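Local coordinates for protein short chain dehydrogenase (A0QTM2 homolog) (Mycobacterium thermoresistibile, PDB 3SC4) that probably catalyses NAD(P)(H)-dependent oxidation or reduction, as a member of the short-chain dehydrogenase/reductase family, at residues R155-W160 / L272-S276; A103-I109 / P163-M167; M5-G9 / V29-G33; D95-N100 / N144-L150; A67-V71 / K86-F91. All blocks are in the same frame, centred on the assembly; numbering follows the deposited sequence.

Contact 1. Residues R155-W160 / L272-S276; sequences RLEPKW and LWVDS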
# COMPACT_ATOMS: atom_id res chain seq x y z
N ARG B 155 4.24 7.86 -7.90
CA ARG B 155 5.44 8.06 -8.71
C ARG B 155 6.34 6.83 -8.53
O ARG B 155 6.70 6.47 -7.41
CB ARG B 155 6.17 9.30 -8.19
CG ARG B 155 5.37 10.61 -8.31
CD ARG B 155 5.71 11.23 -9.64
NE ARG B 155 6.15 12.59 -9.45
CZ ARG B 155 6.99 13.24 -10.23
NH1 ARG B 155 7.56 12.70 -11.29
NH2 ARG B 155 7.27 14.50 -9.92
N LEU B 156 6.69 6.19 -9.64
CA LEU B 156 7.33 4.87 -9.63
C LEU B 156 8.80 4.87 -10.01
O LEU B 156 9.45 3.81 -9.97
CB LEU B 156 6.59 3.94 -10.59
CG LEU B 156 5.13 3.64 -10.24
CD1 LEU B 156 4.49 2.79 -11.36
CD2 LEU B 156 5.05 2.96 -8.87
N GLU B 157 9.31 6.04 -10.40
CA GLU B 157 10.73 6.20 -10.65
C GLU B 157 11.47 5.96 -9.31
O GLU B 157 10.97 6.32 -8.24
CB GLU B 157 11.06 7.59 -11.22
CG GLU B 157 10.29 7.96 -12.53
CD GLU B 157 8.88 8.59 -12.30
OE1 GLU B 157 8.46 8.88 -11.16
OE2 GLU B 157 8.16 8.77 -13.30
N PRO B 158 12.63 5.30 -9.37
CA PRO B 158 13.39 4.92 -8.17
C PRO B 158 13.56 5.99 -7.09
O PRO B 158 13.43 5.69 -5.91
CB PRO B 158 14.75 4.53 -8.76
CG PRO B 158 14.37 3.88 -10.06
CD PRO B 158 13.19 4.67 -10.59
N LYS B 159 13.83 7.23 -7.49
CA LYS B 159 14.06 8.28 -6.50
C LYS B 159 12.87 8.45 -5.57
O LYS B 159 13.03 8.83 -4.41
CB LYS B 159 14.46 9.62 -7.15
CG LYS B 159 13.49 10.18 -8.21
CD LYS B 159 13.76 11.68 -8.51
CE LYS B 159 13.54 12.04 -10.00
NZ LYS B 159 14.19 13.38 -10.42
N TRP B 160 11.67 8.15 -6.05
CA TRP B 160 10.44 8.38 -5.29
C TRP B 160 10.03 7.22 -4.40
O TRP B 160 9.09 7.36 -3.64
CB TRP B 160 9.30 8.67 -6.22
CG TRP B 160 9.52 9.79 -7.13
CD1 TRP B 160 9.50 9.74 -8.49
CD2 TRP B 160 9.79 11.15 -6.78
NE1 TRP B 160 9.73 10.99 -9.01
CE2 TRP B 160 9.93 11.87 -7.99
CE3 TRP B 160 9.94 11.83 -5.57
CZ2 TRP B 160 10.21 13.25 -8.03
CZ3 TRP B 160 10.23 13.22 -5.61
CH2 TRP B 160 10.35 13.90 -6.83
N LEU B 272 7.66 16.23 -0.79
CA LEU B 272 7.96 14.89 -1.27
C LEU B 272 7.05 14.57 -2.47
O LEU B 272 5.89 15.00 -2.50
CB LEU B 272 7.72 13.86 -0.18
CG LEU B 272 8.57 13.94 1.09
CD1 LEU B 272 8.27 12.74 2.02
CD2 LEU B 272 10.06 14.02 0.77
N TRP B 273 7.58 13.83 -3.43
CA TRP B 273 6.82 13.35 -4.60
C TRP B 273 6.46 14.45 -5.59
O TRP B 273 5.59 14.27 -6.41
CB TRP B 273 5.58 12.49 -4.18
CG TRP B 273 6.01 11.30 -3.40
CD1 TRP B 273 6.81 10.30 -3.85
CD2 TRP B 273 5.73 11.00 -2.02
NE1 TRP B 273 7.05 9.39 -2.86
CE2 TRP B 273 6.39 9.78 -1.72
CE3 TRP B 273 4.97 11.62 -1.02
CZ2 TRP B 273 6.33 9.18 -0.45
CZ3 TRP B 273 4.93 11.02 0.26
CH2 TRP B 273 5.61 9.80 0.51
N VAL B 274 7.18 15.56 -5.53
CA VAL B 274 6.92 16.70 -6.40
C VAL B 274 8.22 17.23 -6.97
O VAL B 274 9.23 17.36 -6.25
CB VAL B 274 6.16 17.79 -5.63
CG1 VAL B 274 6.15 19.11 -6.43
CG2 VAL B 274 4.74 17.29 -5.34
N ASP B 275 8.21 17.53 -8.26
CA ASP B 275 9.42 18.03 -8.95
C ASP B 275 9.63 19.52 -8.78
O ASP B 275 10.75 19.97 -8.75
CB ASP B 275 9.38 17.73 -10.47
CG ASP B 275 9.70 16.26 -10.81
OD1 ASP B 275 10.65 15.70 -10.18
OD2 ASP B 275 9.00 15.68 -11.70
N SER B 276 8.54 20.28 -8.71
CA SER B 276 8.62 21.75 -8.75
C SER B 276 7.66 22.40 -7.79
O SER B 276 6.56 21.94 -7.62
CB SER B 276 8.28 22.28 -10.16
OG SER B 276 9.09 21.67 -11.15
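This is a loop-to-loop contact, part ionic and part aromatic, between the connection that leads from strand 146-149 to helix 164-183 and the chain tail that follows helix 245-252. It buries 336 Å² in all. The ionic part centres on D275: OD2 receives NH2 of R155 at 2.7 Å with an N-H...O angle of 168°, while NH1 of R155 adds a weak bond to the same oxygen at 3.3 Å. A long salt bridge of 3.9 Å from R155 NH1 to E157 OE1 extends this into a three-residue network. The two indoles form the aromatic part. NE1 of W273 donates to the carbonyl O of W160 at 3.0 Å and 158°, and CB of W160 packs 3.8 Å from CD1 of W273. The backbone of W273 lies over one face of the W160 ring, whose edge meets D275, with CZ2 3.3 Å from OD1. W273 also packs on M167 and K170 of helix 164-183. Because K170 lies four residues after Y166, in the Tyr-X-X-X-Lys spacing of short-chain dehydrogenases, the arrangement is consistent with a C-terminal tail that borders the active-site region of this Rossmann-type fold.

Contact 2. Residues A103-I109 / P163-M167; sequences AINLGSI and PTPYM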
# COMPACT_ATOMS: atom_id res chain seq x y z
N ALA B 103 0.42 10.09 9.69
CA ALA B 103 1.49 9.69 10.55
C ALA B 103 2.75 9.67 9.69
O ALA B 103 2.71 9.26 8.53
CB ALA B 103 1.22 8.33 11.14
N ILE B 104 3.86 10.12 10.26
CA ILE B 104 5.07 10.31 9.49
C ILE B 104 6.31 9.84 10.27
O ILE B 104 6.41 10.02 11.46
CB ILE B 104 5.21 11.77 9.07
CG1 ILE B 104 6.36 11.92 8.08
CG2 ILE B 104 5.37 12.65 10.31
CD1 ILE B 104 6.25 13.17 7.11
N ASN B 105 7.21 9.17 9.55
CA ASN B 105 8.55 8.85 9.99
C ASN B 105 9.30 8.63 8.67
O ASN B 105 8.78 7.94 7.79
CB ASN B 105 8.58 7.61 10.86
CG ASN B 105 10.00 7.17 11.25
OD1 ASN B 105 10.93 7.27 10.46
ND2 ASN B 105 10.14 6.65 12.44
N LEU B 106 10.49 9.23 8.53
CA LEU B 106 11.15 9.28 7.23
C LEU B 106 12.36 8.35 7.21
O LEU B 106 13.25 8.47 6.35
CB LEU B 106 11.56 10.73 6.87
CG LEU B 106 10.41 11.76 6.85
CD1 LEU B 106 10.90 13.14 6.43
CD2 LEU B 106 9.30 11.33 5.91
N GLY B 107 12.41 7.42 8.16
CA GLY B 107 13.51 6.46 8.21
C GLY B 107 13.31 5.33 7.22
O GLY B 107 12.23 5.18 6.63
N SER B 108 14.36 4.53 7.07
CA SER B 108 14.34 3.37 6.21
C SER B 108 13.75 2.15 6.92
O SER B 108 13.47 2.19 8.10
CB SER B 108 15.76 3.03 5.77
OG SER B 108 16.46 2.30 6.78
N ILE B 109 13.58 1.05 6.19
CA ILE B 109 13.14 -0.21 6.75
C ILE B 109 14.08 -0.69 7.87
O ILE B 109 13.67 -1.37 8.82
CB ILE B 109 13.02 -1.26 5.64
CG1 ILE B 109 12.55 -2.62 6.20
CG2 ILE B 109 14.33 -1.43 4.88
CD1 ILE B 109 11.88 -3.54 5.11
N PRO B 163 11.27 7.23 1.55
CA PRO B 163 11.66 6.11 2.38
C PRO B 163 10.50 5.16 2.45
O PRO B 163 9.37 5.58 2.38
CB PRO B 163 11.96 6.75 3.74
CG PRO B 163 11.17 7.98 3.75
CD PRO B 163 10.95 8.43 2.33
N THR B 164 10.79 3.89 2.61
CA THR B 164 9.85 2.81 2.33
C THR B 164 8.59 2.78 3.20
O THR B 164 7.49 2.76 2.70
CB THR B 164 10.59 1.48 2.36
OG1 THR B 164 11.60 1.52 1.34
CG2 THR B 164 9.65 0.33 2.13
N PRO B 165 8.75 2.80 4.51
CA PRO B 165 7.55 2.77 5.35
C PRO B 165 6.55 3.87 5.03
O PRO B 165 5.36 3.61 4.84
CB PRO B 165 8.11 2.96 6.77
CG PRO B 165 9.54 2.51 6.65
CD PRO B 165 9.98 2.92 5.31
N TYR B 166 7.02 5.10 4.98
CA TYR B 166 6.16 6.24 4.73
C TYR B 166 5.62 6.23 3.31
O TYR B 166 4.45 6.50 3.11
CB TYR B 166 6.91 7.56 5.01
CG TYR B 166 6.06 8.80 4.98
CD1 TYR B 166 4.97 8.94 5.81
CD2 TYR B 166 6.37 9.83 4.13
CE1 TYR B 166 4.17 10.10 5.78
CE2 TYR B 166 5.61 10.98 4.07
CZ TYR B 166 4.49 11.12 4.88
OH TYR B 166 3.74 12.30 4.83
N MET B 167 6.45 5.91 2.32
CA MET B 167 5.98 5.81 0.94
C MET B 167 4.90 4.76 0.84
O MET B 167 3.90 4.96 0.17
CB MET B 167 7.12 5.47 0.01
CG MET B 167 6.71 5.23 -1.42
SD MET B 167 6.27 3.49 -1.74
CE MET B 167 7.83 2.64 -1.42
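A cis peptide bond precedes P163, which occupies the N-cap position of helix 164-183, and it is against this proline-marked helix start that the loop 103-109 is laid. P163 O still serves as the first helical acceptor, taking M167 N at 2.9 Å. The two segments meet by van der Waals packing rather than by polar bonds: L106 O lies 3.4 Å from P163 CG, and G107 O lies 3.3 Å from P163 CB and 3.5 Å from P165 CD. An Asx turn shapes the loop here, with N105 OD1 accepting G107 N at 2.7 Å and 158°. Y166 has the largest area covered (93 Å²), its ring lying along the earlier part of the loop. I104 CG1 makes a CH-pi contact 3.9 Å from the ring centroid, 19° off the normal; A103 O approaches the ring edge at CE1 (3.2 Å); L106 CD2 packs on Y166 CD2 at 3.7 Å. Y166 opens a Tyr-X-X-X-Lys sequence, so it is probably the catalytic tyrosine of this family. E183 of the second subunit accepts hydrogen bonds from T164 N and I109 N. Within the chain, the contact joins the start of helix 164-183 to the loop between strand 96-99 and helix 114-135, whose M120 touches both N105 and P165.

Contact 3. Residues M5-G9 / V29-G33; sequences MSLRG and VAADG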
# COMPACT_ATOMS: atom_id res chain seq x y z
N MET B 5 -21.73 27.65 -7.26
CA MET B 5 -21.79 26.49 -6.29
C MET B 5 -21.17 26.83 -4.90
O MET B 5 -20.40 27.80 -4.74
CB MET B 5 -21.17 25.20 -6.89
N SER B 6 -21.53 25.99 -3.92
CA SER B 6 -21.51 26.33 -2.50
C SER B 6 -21.76 25.03 -1.70
O SER B 6 -22.50 24.15 -2.15
CB SER B 6 -22.63 27.32 -2.21
OG SER B 6 -22.54 27.89 -0.93
N LEU B 7 -21.16 24.93 -0.52
CA LEU B 7 -21.32 23.76 0.33
C LEU B 7 -22.33 24.02 1.45
O LEU B 7 -22.28 23.39 2.51
CB LEU B 7 -19.96 23.34 0.89
CG LEU B 7 -18.89 23.12 -0.17
CD1 LEU B 7 -17.57 22.93 0.48
CD2 LEU B 7 -19.24 21.93 -1.07
N ARG B 8 -23.25 24.94 1.20
CA ARG B 8 -24.23 25.34 2.19
C ARG B 8 -25.12 24.15 2.50
O ARG B 8 -25.59 23.47 1.59
CB ARG B 8 -25.06 26.52 1.67
CG ARG B 8 -25.85 27.29 2.75
CD ARG B 8 -26.07 28.71 2.27
NE ARG B 8 -26.77 29.57 3.23
CZ ARG B 8 -26.20 30.20 4.27
NH1 ARG B 8 -24.90 30.07 4.54
NH2 ARG B 8 -26.96 30.98 5.05
N GLY B 9 -25.31 23.87 3.79
CA GLY B 9 -26.15 22.76 4.23
C GLY B 9 -25.58 21.36 4.02
O GLY B 9 -26.26 20.36 4.25
N VAL B 29 -14.75 24.92 4.61
CA VAL B 29 -16.04 24.30 4.33
C VAL B 29 -17.11 24.86 5.27
O VAL B 29 -18.21 25.15 4.86
CB VAL B 29 -15.93 22.76 4.42
CG1 VAL B 29 -17.28 22.12 4.24
CG2 VAL B 29 -14.94 22.26 3.36
N ALA B 30 -16.76 25.00 6.55
CA ALA B 30 -17.64 25.60 7.54
C ALA B 30 -18.10 26.99 7.13
O ALA B 30 -19.22 27.36 7.41
CB ALA B 30 -16.95 25.66 8.91
N ALA B 31 -17.24 27.77 6.46
CA ALA B 31 -17.54 29.18 6.15
C ALA B 31 -18.73 29.35 5.22
O ALA B 31 -19.34 30.41 5.20
CB ALA B 31 -16.31 29.88 5.57
N ASP B 32 -19.04 28.30 4.44
CA ASP B 32 -20.24 28.27 3.61
C ASP B 32 -21.50 27.89 4.41
O ASP B 32 -22.59 27.83 3.86
CB ASP B 32 -20.05 27.25 2.47
CG ASP B 32 -19.28 27.82 1.27
OD1 ASP B 32 -18.66 28.90 1.38
OD2 ASP B 32 -19.31 27.15 0.20
N GLY B 33 -21.36 27.62 5.71
CA GLY B 33 -22.51 27.17 6.51
C GLY B 33 -22.73 25.67 6.48
O GLY B 33 -23.87 25.19 6.51
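V29, near the end of helix 20-30, begins the contact with an apolar touch, its CG1 lying 3.9 Å from L7 CD1. A30 opens a type I beta turn that ends at G33, closed by G33 N to A30 O at 2.7 Å; the turn carries the chain through A31 and presents D32 to the N-terminal segment. D32 is the main polar residue of the contact, with 89 Å² covered. Its OD2 accepts the backbone N of L7 at 3.0 Å and a nearly linear 172°, and is also hydrogen-bonded to Y229 OH of helix 222-232. The carbonyl O of D32 takes R8 NH1 at 3.3 Å and 147°, with R8 CA in a CA-H...O contact at 3.4 Å. G33 then leaves the helical region at phi 87°, psi 35°, where a CB would press on the preceding carbonyl O and clash with R8 NH1. Its own O receives a weak bond from G9 N at 3.3 Å. The contact therefore pairs the lead-in to strand 11-15 with the lead-in to strand 35-40, across the base of the first beta-alpha-beta unit of the Rossmann fold, whose intervening helix is 20-30; N233, just after helix 222-232, packs on L7.

Contact 4. Residues D95-N100 / N144-L150; sequences DICVNN and NPHILTL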
# COMPACT_ATOMS: atom_id res chain seq x y z
N ASP B 95 -22.03 14.17 2.90
CA ASP B 95 -21.73 14.67 1.57
C ASP B 95 -20.26 14.55 1.22
O ASP B 95 -19.93 14.29 0.07
CB ASP B 95 -22.13 16.13 1.49
CG ASP B 95 -23.63 16.31 1.50
OD1 ASP B 95 -24.26 15.85 0.53
OD2 ASP B 95 -24.17 16.89 2.49
N ILE B 96 -19.41 14.78 2.22
CA ILE B 96 -17.99 14.89 2.05
C ILE B 96 -17.24 14.06 3.12
O ILE B 96 -17.53 14.15 4.31
CB ILE B 96 -17.55 16.35 2.15
CG1 ILE B 96 -18.31 17.19 1.13
CG2 ILE B 96 -16.00 16.49 1.95
CD1 ILE B 96 -18.19 18.65 1.39
N CYS B 97 -16.33 13.21 2.65
CA CYS B 97 -15.44 12.45 3.51
C CYS B 97 -14.02 12.88 3.18
O CYS B 97 -13.58 12.70 2.04
CB CYS B 97 -15.61 10.97 3.22
SG CYS B 97 -14.47 9.93 4.16
N VAL B 98 -13.33 13.48 4.13
CA VAL B 98 -11.94 13.86 3.93
C VAL B 98 -11.05 12.99 4.79
O VAL B 98 -11.17 13.00 5.99
CB VAL B 98 -11.67 15.32 4.27
CG1 VAL B 98 -10.17 15.59 4.23
CG2 VAL B 98 -12.42 16.23 3.33
N ASN B 99 -10.17 12.23 4.16
CA ASN B 99 -9.18 11.42 4.86
C ASN B 99 -7.90 12.21 5.01
O ASN B 99 -7.08 12.28 4.09
CB ASN B 99 -8.91 10.11 4.11
CG ASN B 99 -10.13 9.23 4.04
OD1 ASN B 99 -10.64 8.79 5.06
ND2 ASN B 99 -10.61 8.97 2.84
N ASN B 100 -7.75 12.83 6.19
CA ASN B 100 -6.58 13.67 6.50
C ASN B 100 -5.69 13.11 7.62
O ASN B 100 -4.55 13.46 7.68
CB ASN B 100 -7.06 15.10 6.82
CG ASN B 100 -5.99 15.95 7.54
OD1 ASN B 100 -4.93 16.25 6.97
ND2 ASN B 100 -6.26 16.32 8.81
N ASN B 144 -24.01 15.58 -4.55
CA ASN B 144 -22.73 15.63 -5.22
C ASN B 144 -21.59 15.10 -4.31
O ASN B 144 -20.66 15.81 -4.00
CB ASN B 144 -22.52 17.10 -5.62
CG ASN B 144 -21.27 17.31 -6.42
OD1 ASN B 144 -21.03 16.58 -7.39
ND2 ASN B 144 -20.45 18.31 -6.02
N PRO B 145 -21.66 13.84 -3.89
CA PRO B 145 -20.77 13.33 -2.83
C PRO B 145 -19.30 13.14 -3.24
O PRO B 145 -19.03 12.66 -4.35
CB PRO B 145 -21.39 11.97 -2.48
CG PRO B 145 -22.14 11.59 -3.73
CD PRO B 145 -22.65 12.84 -4.31
N HIS B 146 -18.39 13.48 -2.33
CA HIS B 146 -16.96 13.45 -2.60
C HIS B 146 -16.19 12.79 -1.49
O HIS B 146 -16.35 13.16 -0.33
CB HIS B 146 -16.42 14.89 -2.71
CG HIS B 146 -16.39 15.41 -4.11
ND1 HIS B 146 -15.27 15.31 -4.91
CD2 HIS B 146 -17.35 15.99 -4.86
CE1 HIS B 146 -15.54 15.83 -6.09
NE2 HIS B 146 -16.79 16.25 -6.09
N ILE B 147 -15.32 11.85 -1.85
CA ILE B 147 -14.28 11.44 -0.93
C ILE B 147 -12.98 12.10 -1.38
O ILE B 147 -12.65 12.05 -2.54
CB ILE B 147 -14.09 9.95 -0.90
CG1 ILE B 147 -15.44 9.26 -0.61
CG2 ILE B 147 -13.03 9.64 0.15
CD1 ILE B 147 -15.43 7.70 -0.63
N LEU B 148 -12.25 12.70 -0.45
CA LEU B 148 -11.00 13.38 -0.78
C LEU B 148 -9.95 12.95 0.21
O LEU B 148 -10.15 13.05 1.43
CB LEU B 148 -11.18 14.89 -0.70
CG LEU B 148 -10.02 15.73 -1.23
CD1 LEU B 148 -9.87 15.58 -2.72
CD2 LEU B 148 -10.26 17.19 -0.88
N THR B 149 -8.81 12.49 -0.32
CA THR B 149 -7.80 11.82 0.47
C THR B 149 -6.52 12.58 0.28
O THR B 149 -6.16 12.93 -0.82
CB THR B 149 -7.70 10.33 0.05
OG1 THR B 149 -8.94 9.69 0.34
CG2 THR B 149 -6.63 9.61 0.81
N LEU B 150 -5.86 12.87 1.38
CA LEU B 150 -4.74 13.79 1.40
C LEU B 150 -3.46 12.99 1.27
O LEU B 150 -2.83 12.60 2.28
CB LEU B 150 -4.80 14.67 2.65
CG LEU B 150 -5.67 15.94 2.50
CD1 LEU B 150 -6.92 15.79 1.61
CD2 LEU B 150 -6.04 16.56 3.83
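Strands 96-99 and 146-149 run parallel, their axes 4.7 Å apart at 11°, with I96, C97, V98 and N99 in register with H146, I147, L148 and T149. Five backbone hydrogen bonds zigzag between them: H146 N to D95 O (3.0 Å), C97 N to H146 O (3.0 Å), L148 N to C97 O (2.8 Å), N99 N to L148 O (2.9 Å) and L150 N to N99 O (3.0 Å). C97 and I147 meet on the face covered by helix 114-135 (CB to CG1, 4.2 Å). On the other face, V98 CG2 reaches L148 CB at 4.4 Å and helix 222-232 packs against I96, H146 and L148. N99 ND2 donates to T149 OG1 at 3.1 Å and 165°, and is also bonded to S132 OG of helix 114-135. Polar side chains mark both ends, D95 being salt-bridged to R142. N99 and N100 correspond to the asparagines opening the family's Asn-Asn-Ala-Gly motif, only partly matched here, and the buried N99 amide ties two central Rossmann strands to a helix.

Contact 5. Residues A67-V71 / K86-F91; sequences ALPIV and KTVEQF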
# COMPACT_ATOMS: atom_id res chain seq x y z
N ALA B 67 -20.37 22.20 14.27
CA ALA B 67 -19.27 21.29 14.55
C ALA B 67 -19.72 20.14 15.44
O ALA B 67 -20.53 20.32 16.33
CB ALA B 67 -18.10 22.02 15.20
N LEU B 68 -19.16 18.96 15.17
CA LEU B 68 -19.42 17.78 15.99
C LEU B 68 -18.08 17.11 16.26
O LEU B 68 -17.64 16.25 15.51
CB LEU B 68 -20.39 16.83 15.28
CG LEU B 68 -20.80 15.62 16.12
CD1 LEU B 68 -21.63 16.05 17.33
CD2 LEU B 68 -21.54 14.61 15.25
N PRO B 69 -17.40 17.54 17.33
CA PRO B 69 -16.15 16.87 17.68
C PRO B 69 -16.46 15.52 18.26
O PRO B 69 -17.33 15.42 19.09
CB PRO B 69 -15.56 17.78 18.74
CG PRO B 69 -16.78 18.40 19.43
CD PRO B 69 -17.79 18.56 18.33
N ILE B 70 -15.75 14.50 17.82
CA ILE B 70 -15.97 13.12 18.26
C ILE B 70 -14.61 12.54 18.68
O ILE B 70 -13.63 12.63 17.93
CB ILE B 70 -16.55 12.27 17.11
CG1 ILE B 70 -17.83 12.92 16.59
CG2 ILE B 70 -16.79 10.83 17.55
CD1 ILE B 70 -18.36 12.36 15.31
N VAL B 71 -14.55 11.98 19.88
CA VAL B 71 -13.40 11.20 20.29
C VAL B 71 -13.48 9.80 19.70
O VAL B 71 -14.46 9.07 19.93
CB VAL B 71 -13.32 11.09 21.80
CG1 VAL B 71 -12.34 9.96 22.21
CG2 VAL B 71 -12.91 12.45 22.38
N LYS B 86 -22.73 8.50 14.62
CA LYS B 86 -23.02 9.68 15.42
C LYS B 86 -23.17 10.89 14.50
O LYS B 86 -24.03 11.74 14.74
CB LYS B 86 -21.94 9.91 16.47
CG LYS B 86 -22.41 10.72 17.63
CD LYS B 86 -21.26 11.19 18.53
CE LYS B 86 -21.79 12.13 19.65
NZ LYS B 86 -20.68 12.77 20.44
N THR B 87 -22.38 10.93 13.44
CA THR B 87 -22.47 12.01 12.47
C THR B 87 -23.83 11.95 11.75
O THR B 87 -24.51 12.98 11.58
CB THR B 87 -21.28 11.91 11.45
OG1 THR B 87 -20.04 12.07 12.15
CG2 THR B 87 -21.38 12.96 10.33
N VAL B 88 -24.23 10.74 11.35
CA VAL B 88 -25.49 10.53 10.66
C VAL B 88 -26.70 10.86 11.53
O VAL B 88 -27.60 11.53 11.05
CB VAL B 88 -25.58 9.09 10.11
CG1 VAL B 88 -27.03 8.74 9.64
CG2 VAL B 88 -24.57 8.91 8.97
N GLU B 89 -26.72 10.42 12.79
CA GLU B 89 -27.84 10.70 13.73
C GLU B 89 -28.00 12.20 14.00
O GLU B 89 -29.09 12.68 14.22
CB GLU B 89 -27.67 9.97 15.07
N GLN B 90 -26.89 12.92 13.96
CA GLN B 90 -26.87 14.35 14.25
C GLN B 90 -27.19 15.18 13.00
O GLN B 90 -27.95 16.13 13.08
CB GLN B 90 -25.48 14.72 14.81
CG GLN B 90 -25.28 16.16 15.23
CD GLN B 90 -26.01 16.52 16.50
OE1 GLN B 90 -25.93 15.81 17.51
NE2 GLN B 90 -26.73 17.63 16.46
N PHE B 91 -26.60 14.82 11.85
CA PHE B 91 -26.71 15.66 10.63
C PHE B 91 -27.48 15.06 9.47
O PHE B 91 -27.81 15.76 8.51
CB PHE B 91 -25.31 16.06 10.12
CG PHE B 91 -24.56 16.96 11.04
CD1 PHE B 91 -25.11 18.16 11.46
CD2 PHE B 91 -23.31 16.62 11.49
CE1 PHE B 91 -24.42 18.99 12.31
CE2 PHE B 91 -22.60 17.44 12.34
CZ PHE B 91 -23.16 18.62 12.75
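A67 lies near the start of edge strand 66-71, which leads through helix 77-91 to strand 96-99 in a beta-alpha-beta crossover of the Rossmann fold. The short strand and helix axes pass 10.2 Å apart at 156°, so the helix returns roughly antiparallel to the strand. A67 directs its CB away, onto A57 and I60 of helix 53-63. L68 points toward helix 77-91 and has 93 Å² covered by K86-F91. Its CD2 sits among K86 O (3.8 Å), T87 CA (3.9 Å) and Q90 CB (4.0 Å), while its CB lies 3.7 Å from F91 CE2; the leucine thus rests on one turn of helix from K86 to Q90 and on the ring beyond. P69 turns away again, against I53 and Y54, so that the strand is packed by helices on both faces. I70 comes back to the helix 77-91 side, with CG1 4.3 Å from K86 CD, and also touches A37 of strand 35-40. V71 is directed away and packs on A43. All the cross-segment packing is van der Waals in kind. T87 OG1 spends its polar bond within the helix, on A83 O, and still lies 3.6 Å from I70 CD1.

In the fold
From the N terminus, contact 3 closes the first loop, over strand 11-15 and helix 20-30. Contact 5 follows in series and seats helix 77-91 on edge strand 66-71. The next segment opens contact 4, which joins neighbouring central strands. Contact 2 opens before contact 4 closes, so the two cross; contact 1 in turn crosses contact 2, opening at 155-160 and closing only with the tail at 272-276. None is nested. Contacts 1 and 2 touch, with W273 CH2 3.7 Å from Y166 CD2, and both reach the second subunit. Contact 3, on the opposite side of the chain's centre, touches contact 4 through L7 CD2 and I96 CD1 at 4.2 Å.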